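Local coordinates for protein esterase LipW (PDB 3QH4) that probably hydrolyses ester substrates, as a mycobacterial esterase built on the alpha/beta hydrolase fold, at residues L192-L197 / A286-D291; R209-F214 / I257-D262. All blocks are in the same frame, centred on the assembly; numbering follows the deposited sequence.

Contact 1. Residues L192-L197 / A286-D291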
ATOM      1  N   LEU A 192       6.621  -1.884   2.319  1.00  2.81           N
ATOM      2  CA  LEU A 192       5.394  -2.681   2.146  1.00  3.71           C
ATOM      3  C   LEU A 192       4.643  -2.687   3.482  1.00  4.60           C
ATOM      4  O   LEU A 192       4.996  -3.430   4.423  1.00  4.99           O
ATOM      5  CB  LEU A 192       5.725  -4.113   1.699  1.00  3.93           C
ATOM      6  CG  LEU A 192       6.667  -4.267   0.505  1.00  4.84           C
ATOM      7  CD1 LEU A 192       6.992  -5.735   0.258  1.00  5.73           C
ATOM      8  CD2 LEU A 192       6.062  -3.656  -0.771  1.00  4.89           C
ATOM      9  N   HIS A 193       3.627  -1.842   3.572  1.00  3.59           N
ATOM     10  CA  HIS A 193       2.789  -1.840   4.770  1.00  3.47           C
ATOM     11  C   HIS A 193       1.594  -2.783   4.637  1.00  3.73           C
ATOM     12  O   HIS A 193       0.815  -2.688   3.682  1.00  3.24           O
ATOM     13  CB  HIS A 193       2.354  -0.405   5.144  1.00  4.23           C
ATOM     14  CG  HIS A 193       1.445  -0.348   6.335  1.00  3.21           C
ATOM     15  ND1 HIS A 193       1.720  -1.021   7.509  1.00  4.17           N
ATOM     16  CD2 HIS A 193       0.277   0.312   6.540  1.00  2.75           C
ATOM     17  CE1 HIS A 193       0.749  -0.794   8.380  1.00  3.41           C
ATOM     18  NE2 HIS A 193      -0.143   0.000   7.813  1.00  4.17           N
ATOM     19  N   GLN A 194       1.465  -3.657   5.638  1.00  3.58           N
ATOM     20  CA  GLN A 194       0.428  -4.700   5.724  1.00  3.91           C
ATOM     21  C   GLN A 194       0.073  -5.253   4.324  1.00  3.36           C
ATOM     22  O   GLN A 194      -1.109  -5.258   3.949  1.00  3.92           O
ATOM     23  CB  GLN A 194      -0.810  -4.154   6.501  1.00  3.62           C
ATOM     24  CG  GLN A 194      -1.384  -2.862   5.881  1.00  3.78           C
ATOM     25  CD  GLN A 194      -2.539  -2.239   6.622  1.00  3.30           C
ATOM     26  OE1 GLN A 194      -2.853  -2.608   7.753  1.00  4.01           O
ATOM     27  NE2 GLN A 194      -3.172  -1.254   5.985  1.00  8.00           N
ATOM     28  N   PRO A 195       1.093  -5.728   3.578  1.00  3.65           N
ATOM     29  CA  PRO A 195       0.881  -6.096   2.159  1.00  3.67           C
ATOM     30  C   PRO A 195       0.038  -7.345   1.911  1.00  3.81           C
ATOM     31  O   PRO A 195       0.087  -8.326   2.665  1.00  3.58           O
ATOM     32  CB  PRO A 195       2.298  -6.326   1.632  1.00  3.25           C
ATOM     33  CG  PRO A 195       3.097  -6.817   2.871  1.00  3.02           C
ATOM     34  CD  PRO A 195       2.501  -5.944   3.991  1.00  2.91           C
ATOM     35  N   VAL A 196      -0.784  -7.243   0.886  1.00  3.29           N
ATOM     36  CA  VAL A 196      -1.456  -8.384   0.299  1.00  3.85           C
ATOM     37  C   VAL A 196      -0.405  -9.072  -0.586  1.00  4.19           C
ATOM     38  O   VAL A 196       0.148  -8.422  -1.483  1.00  5.05           O
ATOM     39  CB  VAL A 196      -2.659  -7.867  -0.518  1.00  3.63           C
ATOM     40  CG1 VAL A 196      -3.210  -9.005  -1.365  1.00  6.24           C
ATOM     41  CG2 VAL A 196      -3.733  -7.317   0.468  1.00  5.07           C
ATOM     42  N   LEU A 197      -0.132 -10.362  -0.354  1.00  3.79           N
ATOM     43  CA  LEU A 197       0.988 -11.032  -1.016  1.00  4.23           C
ATOM     44  C   LEU A 197       0.683 -12.355  -1.672  1.00  5.33           C
ATOM     45  O   LEU A 197       1.347 -12.699  -2.647  1.00  5.08           O
ATOM     46  CB  LEU A 197       2.152 -11.238  -0.008  1.00  3.70           C
ATOM     47  CG  LEU A 197       2.790  -9.941   0.462  1.00  4.52           C
ATOM     48  CD1 LEU A 197       3.707 -10.265   1.603  1.00  5.75           C
ATOM     49  CD2 LEU A 197       3.574  -9.323  -0.673  1.00  6.57           C
ATOM     50  N   ALA A 286      -3.411  -4.942  17.030  1.00  4.95           N
ATOM     51  CA  ALA A 286      -3.782  -4.107  15.906  1.00  5.21           C
ATOM     52  C   ALA A 286      -4.328  -4.951  14.740  1.00  6.25           C
ATOM     53  O   ALA A 286      -3.743  -5.961  14.372  1.00  6.22           O
ATOM     54  CB  ALA A 286      -2.548  -3.274  15.429  1.00  4.86           C
ATOM     55  N   CYS A 287      -5.437  -4.493  14.160  1.00  6.33           N
ATOM     56  CA  CYS A 287      -6.082  -5.126  12.993  1.00  5.73           C
ATOM     57  C   CYS A 287      -5.642  -4.473  11.709  1.00  5.25           C
ATOM     58  O   CYS A 287      -4.975  -3.426  11.731  1.00  5.17           O
ATOM     59  CB  CYS A 287      -7.620  -5.019  13.140  1.00  6.25           C
ATOM     60  SG  CYS A 287      -8.243  -3.307  13.107  1.00  7.67           S
ATOM     61  N   HIS A 288      -5.972  -5.079  10.564  1.00  4.95           N
ATOM     62  CA  HIS A 288      -5.678  -4.419   9.292  1.00  4.89           C
ATOM     63  C   HIS A 288      -6.263  -3.009   9.254  1.00  5.32           C
ATOM     64  O   HIS A 288      -7.413  -2.787   9.653  1.00  5.98           O
ATOM     65  CB  HIS A 288      -6.296  -5.218   8.149  1.00  6.39           C
ATOM     66  CG  HIS A 288      -5.681  -4.920   6.823  1.00  6.37           C
ATOM     67  ND1 HIS A 288      -4.442  -5.397   6.469  1.00  7.56           N
ATOM     68  CD2 HIS A 288      -6.141  -4.224   5.753  1.00 10.22           C
ATOM     69  CE1 HIS A 288      -4.153  -5.012   5.235  1.00  9.09           C
ATOM     70  NE2 HIS A 288      -5.178  -4.312   4.771  1.00  9.72           N
ATOM     71  N   GLY A 289      -5.469  -2.066   8.787  1.00  4.97           N
ATOM     72  CA  GLY A 289      -5.932  -0.705   8.577  1.00  5.08           C
ATOM     73  C   GLY A 289      -5.844   0.115   9.852  1.00  5.68           C
ATOM     74  O   GLY A 289      -6.425   1.199   9.898  1.00  5.93           O
ATOM     75  N   PHE A 290      -5.115  -0.377  10.873  1.00  5.21           N
ATOM     76  CA  PHE A 290      -5.061   0.324  12.183  1.00  5.57           C
ATOM     77  C   PHE A 290      -4.645   1.791  12.083  1.00  6.22           C
ATOM     78  O   PHE A 290      -5.216   2.640  12.773  1.00  7.26           O
ATOM     79  CB  PHE A 290      -4.197  -0.426  13.218  1.00  4.98           C
ATOM     80  CG  PHE A 290      -2.708  -0.487  12.883  1.00  4.74           C
ATOM     81  CD1 PHE A 290      -2.208  -1.567  12.138  1.00  4.82           C
ATOM     82  CD2 PHE A 290      -1.820   0.514  13.341  1.00  3.13           C
ATOM     83  CE1 PHE A 290      -0.844  -1.666  11.858  1.00  4.83           C
ATOM     84  CE2 PHE A 290      -0.469   0.439  13.061  1.00  3.03           C
ATOM     85  CZ  PHE A 290       0.026  -0.653  12.307  1.00  4.85           C
ATOM     86  N   ASP A 291      -3.692   2.085  11.203  1.00  5.65           N
ATOM     87  CA  ASP A 291      -3.170   3.445  11.105  1.00  5.49           C
ATOM     88  C   ASP A 291      -4.118   4.374  10.354  1.00  6.16           C
ATOM     89  O   ASP A 291      -4.010   5.599  10.519  1.00  6.99           O
ATOM     90  CB  ASP A 291      -1.782   3.474  10.471  1.00  5.24           C
ATOM     91  CG  ASP A 291      -1.784   2.861   9.083  1.00  6.68           C
ATOM     92  OD1 ASP A 291      -2.142   1.671   8.965  1.00  7.16           O
ATOM     93  OD2 ASP A 291      -1.486   3.587   8.108  1.00  7.09           O
TER
HETATM   94  O   HOH W   1      -4.060   1.547   7.020  1.00  7.22           O

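Contact 2. Residues R209-F214 / I257-D262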
ATOM      1  N   ARG A 209     -10.919 -15.001   9.715  1.00  6.03           N
ATOM      2  CA  ARG A 209     -11.928 -15.040   8.688  1.00  5.13           C
ATOM      3  C   ARG A 209     -12.902 -13.896   8.877  1.00  5.81           C
ATOM      4  O   ARG A 209     -13.617 -13.552   7.933  1.00  5.49           O
ATOM      5  CB  ARG A 209     -12.709 -16.379   8.715  1.00  5.91           C
ATOM      6  CG  ARG A 209     -13.408 -16.686  10.067  1.00  8.02           C
ATOM      7  CD  ARG A 209     -14.011 -18.104  10.120  1.00 10.81           C
ATOM      8  NE  ARG A 209     -12.952 -19.117  10.297  1.00 13.04           N
ATOM      9  CZ  ARG A 209     -13.165 -20.423  10.520  1.00 16.60           C
ATOM     10  NH1 ARG A 209     -14.402 -20.932  10.558  1.00 18.87           N
ATOM     11  NH2 ARG A 209     -12.129 -21.219  10.718  1.00 16.33           N
ATOM     12  N   ALA A 210     -12.948 -13.300  10.079  1.00  5.66           N
ATOM     13  CA  ALA A 210     -14.077 -12.360  10.367  1.00  6.04           C
ATOM     14  C   ALA A 210     -13.738 -11.216  11.301  1.00  6.62           C
ATOM     15  O   ALA A 210     -14.600 -10.644  11.986  1.00  7.60           O
ATOM     16  CB  ALA A 210     -15.301 -13.151  10.869  1.00  6.78           C
ATOM     17  N   THR A 211     -12.467 -10.870  11.300  1.00  5.83           N
ATOM     18  CA  THR A 211     -12.012  -9.684  12.011  1.00  5.75           C
ATOM     19  C   THR A 211     -12.655  -8.404  11.448  1.00  5.93           C
ATOM     20  O   THR A 211     -13.075  -8.353  10.271  1.00  5.92           O
ATOM     21  CB  THR A 211     -10.464  -9.573  11.885  1.00  4.65           C
ATOM     22  OG1 THR A 211     -10.056  -9.890  10.542  1.00  5.81           O
ATOM     23  CG2 THR A 211      -9.800 -10.539  12.850  1.00  6.07           C
ATOM     24  N   PRO A 212     -12.694  -7.334  12.268  1.00  7.44           N
ATOM     25  CA  PRO A 212     -13.163  -6.056  11.740  1.00  7.38           C
ATOM     26  C   PRO A 212     -12.213  -5.475  10.676  1.00  7.50           C
ATOM     27  O   PRO A 212     -11.055  -5.888  10.595  1.00  7.07           O
ATOM     28  CB  PRO A 212     -13.172  -5.152  12.971  1.00  8.55           C
ATOM     29  CG  PRO A 212     -12.075  -5.708  13.865  1.00  7.39           C
ATOM     30  CD  PRO A 212     -12.036  -7.209  13.586  1.00  7.35           C
ATOM     31  N   ALA A 213     -12.742  -4.552   9.872  1.00  7.53           N
ATOM     32  CA  ALA A 213     -11.996  -3.735   8.880  1.00  7.41           C
ATOM     33  C   ALA A 213     -11.607  -4.494   7.615  1.00  7.77           C
ATOM     34  O   ALA A 213     -11.953  -4.072   6.508  1.00  8.36           O
ATOM     35  CB  ALA A 213     -10.790  -3.004   9.522  1.00  8.16           C
ATOM     36  N   PHE A 214     -10.915  -5.617   7.782  1.00  6.94           N
ATOM     37  CA  PHE A 214     -10.693  -6.549   6.681  1.00  6.89           C
ATOM     38  C   PHE A 214     -10.510  -7.924   7.280  1.00  5.89           C
ATOM     39  O   PHE A 214     -10.042  -8.072   8.417  1.00  6.43           O
ATOM     40  CB  PHE A 214      -9.464  -6.188   5.827  1.00  6.64           C
ATOM     41  CG  PHE A 214      -9.669  -6.484   4.350  1.00  7.44           C
ATOM     42  CD1 PHE A 214     -10.382  -5.586   3.545  1.00  8.23           C
ATOM     43  CD2 PHE A 214      -9.174  -7.660   3.791  1.00  5.79           C
ATOM     44  CE1 PHE A 214     -10.593  -5.866   2.166  1.00  8.28           C
ATOM     45  CE2 PHE A 214      -9.357  -7.960   2.430  1.00  7.82           C
ATOM     46  CZ  PHE A 214     -10.077  -7.081   1.620  1.00  7.32           C
ATOM     47  N   ILE A 257      -3.376  -8.828  14.305  1.00  3.96           N
ATOM     48  CA  ILE A 257      -4.770  -9.331  14.208  1.00  4.22           C
ATOM     49  C   ILE A 257      -5.267  -9.023  12.806  1.00  3.76           C
ATOM     50  O   ILE A 257      -6.199  -8.240  12.596  1.00  3.99           O
ATOM     51  CB  ILE A 257      -5.698  -8.752  15.352  1.00  4.19           C
ATOM     52  CG1 ILE A 257      -5.054  -8.911  16.739  1.00  5.39           C
ATOM     53  CG2 ILE A 257      -7.142  -9.380  15.346  1.00  4.43           C
ATOM     54  CD1 ILE A 257      -4.664 -10.358  17.082  1.00  6.94           C
ATOM     55  N   ASP A 258      -4.665  -9.716  11.847  1.00  4.37           N
ATOM     56  CA  ASP A 258      -4.796  -9.321  10.440  1.00  3.57           C
ATOM     57  C   ASP A 258      -4.676 -10.614   9.634  1.00  3.29           C
ATOM     58  O   ASP A 258      -3.689 -11.352   9.788  1.00  4.62           O
ATOM     59  CB  ASP A 258      -3.666  -8.334  10.105  1.00  3.02           C
ATOM     60  CG  ASP A 258      -3.748  -7.781   8.661  1.00  4.09           C
ATOM     61  OD1 ASP A 258      -4.221  -8.487   7.749  1.00  3.77           O
ATOM     62  OD2 ASP A 258      -3.288  -6.635   8.432  1.00  5.60           O
ATOM     63  N   PRO A 259      -5.666 -10.901   8.777  1.00  4.16           N
ATOM     64  CA  PRO A 259      -5.542 -12.113   7.964  1.00  3.48           C
ATOM     65  C   PRO A 259      -4.251 -12.189   7.139  1.00  4.33           C
ATOM     66  O   PRO A 259      -3.812 -13.301   6.851  1.00  5.92           O
ATOM     67  CB  PRO A 259      -6.799 -12.063   7.065  1.00  3.85           C
ATOM     68  CG  PRO A 259      -7.059 -10.538   6.904  1.00  3.37           C
ATOM     69  CD  PRO A 259      -6.807 -10.059   8.345  1.00  3.27           C
ATOM     70  N   PHE A 260      -3.641 -11.053   6.777  1.00  4.08           N
ATOM     71  CA  PHE A 260      -2.428 -11.070   5.950  1.00  4.45           C
ATOM     72  C   PHE A 260      -1.154 -11.277   6.769  1.00  3.79           C
ATOM     73  O   PHE A 260      -0.078 -11.352   6.213  1.00  3.87           O
ATOM     74  CB  PHE A 260      -2.341  -9.790   5.124  1.00  3.15           C
ATOM     75  CG  PHE A 260      -3.559  -9.581   4.274  1.00  4.04           C
ATOM     76  CD1 PHE A 260      -3.865 -10.478   3.247  1.00  3.76           C
ATOM     77  CD2 PHE A 260      -4.414  -8.532   4.533  1.00  4.81           C
ATOM     78  CE1 PHE A 260      -5.070 -10.298   2.487  1.00  4.27           C
ATOM     79  CE2 PHE A 260      -5.579  -8.356   3.790  1.00  3.76           C
ATOM     80  CZ  PHE A 260      -5.897  -9.227   2.776  1.00  4.78           C
ATOM     81  N   ARG A 261      -1.294 -11.439   8.079  1.00  4.16           N
ATOM     82  CA  ARG A 261      -0.096 -11.530   8.918  1.00  4.25           C
ATOM     83  C   ARG A 261       0.817 -12.682   8.503  1.00  4.51           C
ATOM     84  O   ARG A 261       2.028 -12.516   8.413  1.00  4.00           O
ATOM     85  CB  ARG A 261      -0.505 -11.719  10.389  1.00  3.84           C
ATOM     86  CG  ARG A 261       0.710 -11.970  11.306  1.00  7.83           C
ATOM     87  CD  ARG A 261       0.217 -12.526  12.621  1.00  7.48           C
ATOM     88  NE  ARG A 261      -0.229 -13.921  12.554  1.00  6.97           N
ATOM     89  CZ  ARG A 261      -1.094 -14.434  13.418  1.00  6.70           C
ATOM     90  NH1 ARG A 261      -1.666 -13.650  14.334  1.00  6.12           N
ATOM     91  NH2 ARG A 261      -1.418 -15.720  13.369  1.00  7.04           N
ATOM     92  N   ASP A 262       0.262 -13.877   8.307  1.00  4.42           N
ATOM     93  CA  ASP A 262       1.178 -15.009   8.026  1.00  4.49           C
ATOM     94  C   ASP A 262       1.885 -14.900   6.681  1.00  4.55           C
ATOM     95  O   ASP A 262       3.062 -15.266   6.547  1.00  3.22           O
ATOM     96  CB  ASP A 262       0.430 -16.348   8.118  1.00  5.62           C
ATOM     97  CG  ASP A 262       0.065 -16.713   9.556  1.00  5.29           C
ATOM     98  OD1 ASP A 262       0.369 -15.942  10.505  1.00  7.12           O
ATOM     99  OD2 ASP A 262      -0.563 -17.774   9.731  1.00  7.63           O
TER
HETATM  100  O   HOH W   2      -7.814  -7.269  10.428  1.00  4.67           O

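Contact 1. Residues L192-L197 / A286-D291
Gln194 lies against His288, the probable catalytic histidine of this alpha/beta hydrolase fold, just past the end of strand 189-193. Gln194 CB is 3.7 Å from CE1 of the His288 ring. The next atom, Gln194 CG, is set between the backbone N and the carbonyl carbon (chi1 56°), where it sits 3.6 Å above the plane of the His193 ring, over its centre. The chain then runs extended, and Gln194 CD approaches His288 CE1 to 3.5 Å. Here the amide stacks on the imidazole with the two planes only 15° apart, OE1 standing over one face toward the rim. At the tip, Gln194 OE1 accepts a nearly straight hydrogen bond of 2.9 Å from Gly289 N, which holds the amide in place and ties it to the N-cap residue of helix 290-293. The other branch, NE2, bonds to Ser165 OG and, weakly, to a water that donates to Asp291 OD1. The stacked imidazole is itself held at both nitrogens: His288 ND1 bonds to Asp258 and NE2 to Ser166, the geometry of a Ser-His-Asp triad. His193 meets the first turn of the helix at two residues. Its ring edge is directed at the face of Phe290, offset from it, with centroids 5.7 Å apart and planes at 88°, while ND1 is bonded to Thr253. The His193 and Asp291 side chains meet tip to tip: His193 NE2 donates to Asp291 OD1 at 2.8 Å, with OD1 close to the plane of the imidazole and the donor above the carboxylate plane.

Contact 2. Residues R209-F214 / I257-D262
Phe214, Thr211 and Pro259 carry most of this buried contact, in which the loop between helices 203-207 and 216-227 covers the turn after strand 250-255. In the alpha/beta hydrolase fold that turn commonly bears the catalytic acid, a role consistent with Asp258 here. The ring of Phe214 lies obliquely beside that of Phe260, with planes 32° apart; Phe214 CD2 is 3.7 Å from Phe260 CE2, and Phe214 CE2 meets Phe260 CZ at the same distance. Met222 of helix 216-227 touches both rings. Pro259 fits against the bend of the loop, where its CD lies 3.8 Å from Phe214 O and 3.9 Å from Thr211 OG1. Those two oxygens are themselves joined: with OG1 between its own backbone N and carbonyl carbon (chi1 42°), Thr211 donates from OG1 to Phe214 O at 2.8 Å, closing the loop on itself. Phe214 O also accepts from a water that donates to Ile257 O, a bridge between the two backbones. On the other side of the contact, Phe260 N is bonded to Asp258 OD1, a capping bond that braces the type I turn leading into helix 261-273. The methyl of Thr211 completes the apolar packing, its CG2 resting 3.8 Å from CG2 of Ile257.

In the fold
From the N terminus, the chain leaves strand 189-193 through residues 192-197 and soon passes 209-214, the first half of contact 2. After helix 216-227 and strand 250-255 it returns at 257-262, so contact 2 closes a loop of 42 intervening residues. Strand 278-283 then leads to 286-291, where contact 1 closes a longer loop of 88 residues that encloses the loop of contact 2; the two nest without crossing. Contact 1 joins the end of strand 189-193 to the turn and first residues of helix 290-293, and contact 2 joins the loop before helix 216-227 to the turn that leads into helix 261-273. With centres about 9 Å apart they touch directly: Ile257 N is probably hydrogen-bonded to Ala286 O (2.9 Å), and Ala213 CB packs on His288 O.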